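Local atomic coordinates of L-threonine dehydrogenase (Flavobacterium frigidimaris, PDB entry 2YY7), a protein that probably oxidises L-threonine at its 3-hydroxyl group with NAD as coenzyme, as a member of the NAD-dependent epimerase/dehydratase family. Residues A[212-216]-A[217-221]; A[302-305]-A[306-310]. All coordinates share one frame; numbering follows the deposited sequence.

Interaction 1: residues A[212-216]-A[217-221]; sequences PMMYM and DDAID
Two backbone N-H groups of the new helix converge on the carbonyl oxygen of Y215, the N-cap residue where strand 212-215 gives way to helix 216-228. A219 N makes the better bond, 3.2 Å to Y215 O, lying in the carbonyl plane; D218 N, 3.0 Å from the same oxygen, is bent to 129° and bonds weakly. One residue on, I220 N reaches M216 O at 2.8 Å. Strand and helix axes stand at 85°, so the chain turns almost square at this junction. M214 spans the corner from the strand side: with CG anti to the backbone N (chi1 -178°), its chain runs out against the first turn, CG 3.6 Å from D218 CB and SD 4.0 Å from A219 CB. Cut back to an alanine, M214 would lose both CG and SD, and the gap beside D218 CB and A219 would probably deprive that first turn of its apolar support. M216 instead sets CG 4.0 Å from CG1 of I220, on the side facing Q13 and the bound NAD. D218 OD1 accepts from F298 N and from a water, and that water in turn accepts from Y215 N; D218 OD2 pairs with T297 OG1. A buried carboxylate bonded this way ties the strand end, the helix start and the segment leading into helix 300-311 together.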
loop_
_atom_site.group_PDB
_atom_site.type_symbol
_atom_site.label_atom_id
_atom_site.label_comp_id
_atom_site.label_asym_id
_atom_site.label_seq_id
_atom_site.Cartn_x
_atom_site.Cartn_y
_atom_site.Cartn_z
ATOM N N PRO A 212 4.932 -13.534 16.608
ATOM C CA PRO A 212 6.091 -14.099 15.903
ATOM C C PRO A 212 7.312 -13.311 16.372
ATOM O O PRO A 212 7.325 -12.077 16.301
ATOM C CB PRO A 212 5.786 -13.817 14.432
ATOM C CG PRO A 212 4.293 -13.616 14.401
ATOM C CD PRO A 212 4.047 -12.842 15.660
ATOM N N MET A 213 8.333 -14.019 16.845
ATOM C CA MET A 213 9.544 -13.371 17.336
ATOM C C MET A 213 10.792 -14.029 16.765
ATOM O O MET A 213 10.730 -15.132 16.219
ATOM C CB MET A 213 9.590 -13.450 18.865
ATOM C CG MET A 213 8.466 -12.702 19.573
ATOM S SD MET A 213 8.836 -10.958 19.828
ATOM C CE MET A 213 7.589 -10.526 21.053
ATOM N N MET A 214 11.922 -13.341 16.902
ATOM C CA MET A 214 13.200 -13.850 16.424
ATOM C C MET A 214 14.348 -13.201 17.190
ATOM O O MET A 214 14.310 -12.004 17.485
ATOM C CB MET A 214 13.358 -13.568 14.925
ATOM C CG MET A 214 14.654 -14.108 14.329
ATOM S SD MET A 214 14.737 -13.844 12.549
ATOM C CE MET A 214 13.526 -15.069 11.977
ATOM N N TYR A 215 15.360 -13.994 17.529
ATOM C CA TYR A 215 16.524 -13.470 18.235
ATOM C C TYR A 215 17.347 -12.710 17.194
ATOM O O TYR A 215 17.416 -13.128 16.034
ATOM C CB TYR A 215 17.354 -14.616 18.827
ATOM C CG TYR A 215 18.363 -14.168 19.862
ATOM C CD1 TYR A 215 19.527 -14.900 20.091
ATOM C CD2 TYR A 215 18.140 -13.030 20.638
ATOM C CE1 TYR A 215 20.441 -14.514 21.064
ATOM C CE2 TYR A 215 19.050 -12.635 21.617
ATOM C CZ TYR A 215 20.197 -13.383 21.823
ATOM O OH TYR A 215 21.102 -13.000 22.779
ATOM N N MET A 216 17.974 -11.607 17.597
ATOM C CA MET A 216 18.753 -10.790 16.658
ATOM C C MET A 216 19.816 -11.548 15.849
ATOM O O MET A 216 20.002 -11.276 14.662
ATOM C CB MET A 216 19.404 -9.610 17.395
ATOM C CG MET A 216 20.042 -8.559 16.478
ATOM S SD MET A 216 18.853 -7.714 15.397
ATOM C CE MET A 216 18.041 -6.624 16.584
ATOM N N ASP A 217 20.520 -12.487 16.476
ATOM C CA ASP A 217 21.544 -13.249 15.750
ATOM C C ASP A 217 20.953 -13.897 14.499
ATOM O O ASP A 217 21.595 -13.966 13.452
ATOM C CB ASP A 217 22.143 -14.348 16.632
ATOM C CG ASP A 217 22.988 -13.798 17.766
ATOM O OD1 ASP A 217 23.726 -14.589 18.382
ATOM O OD2 ASP A 217 22.915 -12.588 18.047
ATOM N N ASP A 218 19.727 -14.386 14.627
ATOM C CA ASP A 218 19.040 -15.032 13.518
ATOM C C ASP A 218 18.646 -13.991 12.478
ATOM O O ASP A 218 18.836 -14.194 11.277
ATOM C CB ASP A 218 17.799 -15.765 14.038
ATOM C CG ASP A 218 18.126 -17.127 14.610
ATOM O OD1 ASP A 218 17.389 -17.596 15.499
ATOM O OD2 ASP A 218 19.114 -17.740 14.163
ATOM N N ALA A 219 18.098 -12.873 12.946
ATOM C CA ALA A 219 17.685 -11.810 12.044
ATOM C C ALA A 219 18.877 -11.343 11.209
ATOM O O ALA A 219 18.743 -11.102 10.014
ATOM C CB ALA A 219 17.103 -10.645 12.836
ATOM N N ILE A 220 20.041 -11.219 11.842
ATOM C CA ILE A 220 21.250 -10.784 11.142
ATOM C C ILE A 220 21.714 -11.821 10.114
ATOM O O ILE A 220 22.083 -11.478 8.991
ATOM C CB ILE A 220 22.398 -10.516 12.135
ATOM C CG1 ILE A 220 21.992 -9.409 13.112
ATOM C CG2 ILE A 220 23.669 -10.134 11.381
ATOM C CD1 ILE A 220 21.619 -8.096 12.443
ATOM N N ASP A 221 21.707 -13.091 10.498
ATOM C CA ASP A 221 22.116 -14.146 9.575
ATOM C C ASP A 221 21.195 -14.144 8.357
ATOM O O ASP A 221 21.647 -14.283 7.222
ATOM C CB ASP A 221 22.069 -15.508 10.276
ATOM C CG ASP A 221 23.243 -15.715 11.228
ATOM O OD1 ASP A 221 23.192 -16.657 12.046
ATOM O OD2 ASP A 221 24.217 -14.938 11.149
HETATM O O HOH W 1 15.441 -16.839 16.869
#

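Interaction 2: residues A[302-305]-A[306-310]; sequences SMTK and DMIEH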
loop_
_atom_site.group_PDB
_atom_site.type_symbol
_atom_site.label_atom_id
_atom_site.label_comp_id
_atom_site.label_asym_id
_atom_site.label_seq_id
_atom_site.Cartn_x
_atom_site.Cartn_y
_atom_site.Cartn_z
ATOM N N SER A 302 17.022 -21.240 24.112
ATOM C CA SER A 302 18.392 -20.830 23.810
ATOM C C SER A 302 18.551 -19.311 23.755
ATOM O O SER A 302 19.614 -18.780 24.081
ATOM C CB SER A 302 18.878 -21.465 22.497
ATOM O OG SER A 302 17.992 -21.201 21.424
ATOM N N MET A 303 17.505 -18.605 23.342
ATOM C CA MET A 303 17.590 -17.153 23.293
ATOM C C MET A 303 17.583 -16.574 24.701
ATOM O O MET A 303 18.344 -15.655 25.006
ATOM C CB MET A 303 16.425 -16.556 22.511
ATOM C CG MET A 303 16.334 -15.052 22.682
ATOM S SD MET A 303 14.928 -14.330 21.874
ATOM C CE MET A 303 13.613 -14.762 23.050
ATOM N N THR A 304 16.714 -17.104 25.556
ATOM C CA THR A 304 16.620 -16.626 26.930
ATOM C C THR A 304 17.962 -16.803 27.636
ATOM O O THR A 304 18.426 -15.910 28.342
ATOM C CB THR A 304 15.527 -17.384 27.718
ATOM O OG1 THR A 304 14.246 -17.112 27.136
ATOM C CG2 THR A 304 15.514 -16.936 29.177
ATOM N N LYS A 305 18.586 -17.958 27.436
ATOM C CA LYS A 305 19.874 -18.237 28.055
ATOM C C LYS A 305 20.910 -17.219 27.594
ATOM O O LYS A 305 21.600 -16.606 28.412
ATOM C CB LYS A 305 20.346 -19.649 27.686
ATOM C CG LYS A 305 21.713 -20.010 28.242
ATOM C CD LYS A 305 22.159 -21.381 27.750
ATOM C CE LYS A 305 23.506 -21.766 28.342
ATOM N NZ LYS A 305 24.033 -23.030 27.753
ATOM N N ASP A 306 21.007 -17.046 26.276
ATOM C CA ASP A 306 21.965 -16.117 25.678
ATOM C C ASP A 306 21.740 -14.669 26.110
ATOM O O ASP A 306 22.699 -13.925 26.308
ATOM C CB ASP A 306 21.913 -16.234 24.150
ATOM C CG ASP A 306 23.143 -15.656 23.478
ATOM O OD1 ASP A 306 23.147 -14.453 23.154
ATOM O OD2 ASP A 306 24.120 -16.412 23.290
ATOM N N MET A 307 20.480 -14.267 26.261
ATOM C CA MET A 307 20.174 -12.905 26.695
ATOM C C MET A 307 20.661 -12.686 28.123
ATOM O O MET A 307 21.349 -11.705 28.417
ATOM C CB MET A 307 18.664 -12.634 26.634
ATOM C CG MET A 307 18.131 -12.281 25.245
ATOM S SD MET A 307 18.734 -10.688 24.622
ATOM C CE MET A 307 17.594 -9.551 25.428
ATOM N N ILE A 308 20.297 -13.604 29.010
ATOM C CA ILE A 308 20.691 -13.494 30.409
ATOM C C ILE A 308 22.213 -13.521 30.575
ATOM O O ILE A 308 22.758 -12.833 31.434
ATOM C CB ILE A 308 20.016 -14.606 31.246
ATOM C CG1 ILE A 308 18.501 -14.355 31.268
ATOM C CG2 ILE A 308 20.576 -14.626 32.673
ATOM C CD1 ILE A 308 17.694 -15.456 31.893
ATOM N N GLU A 309 22.902 -14.297 29.745
ATOM C CA GLU A 309 24.357 -14.352 29.829
ATOM C C GLU A 309 24.940 -12.996 29.449
ATOM O O GLU A 309 25.870 -12.507 30.087
ATOM C CB GLU A 309 24.919 -15.426 28.897
ATOM C CG GLU A 309 24.580 -16.850 29.296
ATOM C CD GLU A 309 25.361 -17.876 28.492
ATOM O OE1 GLU A 309 25.343 -17.803 27.246
ATOM O OE2 GLU A 309 25.995 -18.755 29.103
ATOM N N HIS A 310 24.387 -12.386 28.406
ATOM C CA HIS A 310 24.863 -11.080 27.958
ATOM C C HIS A 310 24.523 -9.956 28.936
ATOM O O HIS A 310 25.289 -9.007 29.093
ATOM C CB HIS A 310 24.269 -10.744 26.587
ATOM C CG HIS A 310 25.013 -11.351 25.440
ATOM N ND1 HIS A 310 26.217 -10.854 24.990
ATOM C CD2 HIS A 310 24.736 -12.425 24.664
ATOM C CE1 HIS A 310 26.652 -11.598 23.988
ATOM N NE2 HIS A 310 25.772 -12.558 23.771
#
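Four successive i to i+4 backbone bonds carry helix 300-311 from 302-305 into 306-310, the shortest being M307 N to M303 O at 2.8 Å and the straightest I308 N to T304 O, with an N-H...O angle of 171°. Three stripes of side chains run along this one helix. On the buried stripe M303, its CG anti to the backbone N (chi1 168°), lies alongside M307 and points the same way, CG to CG 4.2 Å. Both rest on Y215 and on I174 of strand 164-174, and M307 also meets W176 and F192. T304 and I308 repeat the side-by-side pattern on another stripe: the methyl CG2 of T304 touches CD1 of I308 at 3.8 Å, and both side chains pack on F192 and H259. The threonine hydroxyl is turned back to bond L300 O one turn earlier, which leaves the methyl for the apolar neighbour. On the exposed stripe K305 reaches out fully extended and E309 crosses it, bringing OE2 to 4.0 Å from CE, but K305 NZ remains 4.9 Å from OE2. The carboxyl carbon of D306 lies in plane at the edge of the H310 ring, which stacks on W176, while D306 OD1 is hydrogen-bonded to Y215 OH. The helix is thus amphipathic: apolar methionines and methyl groups fasten it to the protein, while the lysine and glutamate, too far apart for a salt bridge, may still attract each other weakly at the surface.

Overall arrangement
Interaction 1 and interaction 2 meet through Y215, although some eighty residues separate them in sequence; their centres are 13 Å apart. The phenol OH of Y215 lies 2.5 Å from D306 OD1, a probable hydrogen bond, while the ring packs on both methionines of the C-terminal helix, its CD2 3.4 Å from M303 CG and its CE2 3.6 Å from M307 SD. Residues 212-221 are the nearer to the cofactor: the M216 side chain is about 5 Å from the bound NAD, and that of A219 about 4 Å from the side chain of L173, an NAD-binding residue. Segment 302-310 stands further back, the M303 side chain about 11 Å from NAD.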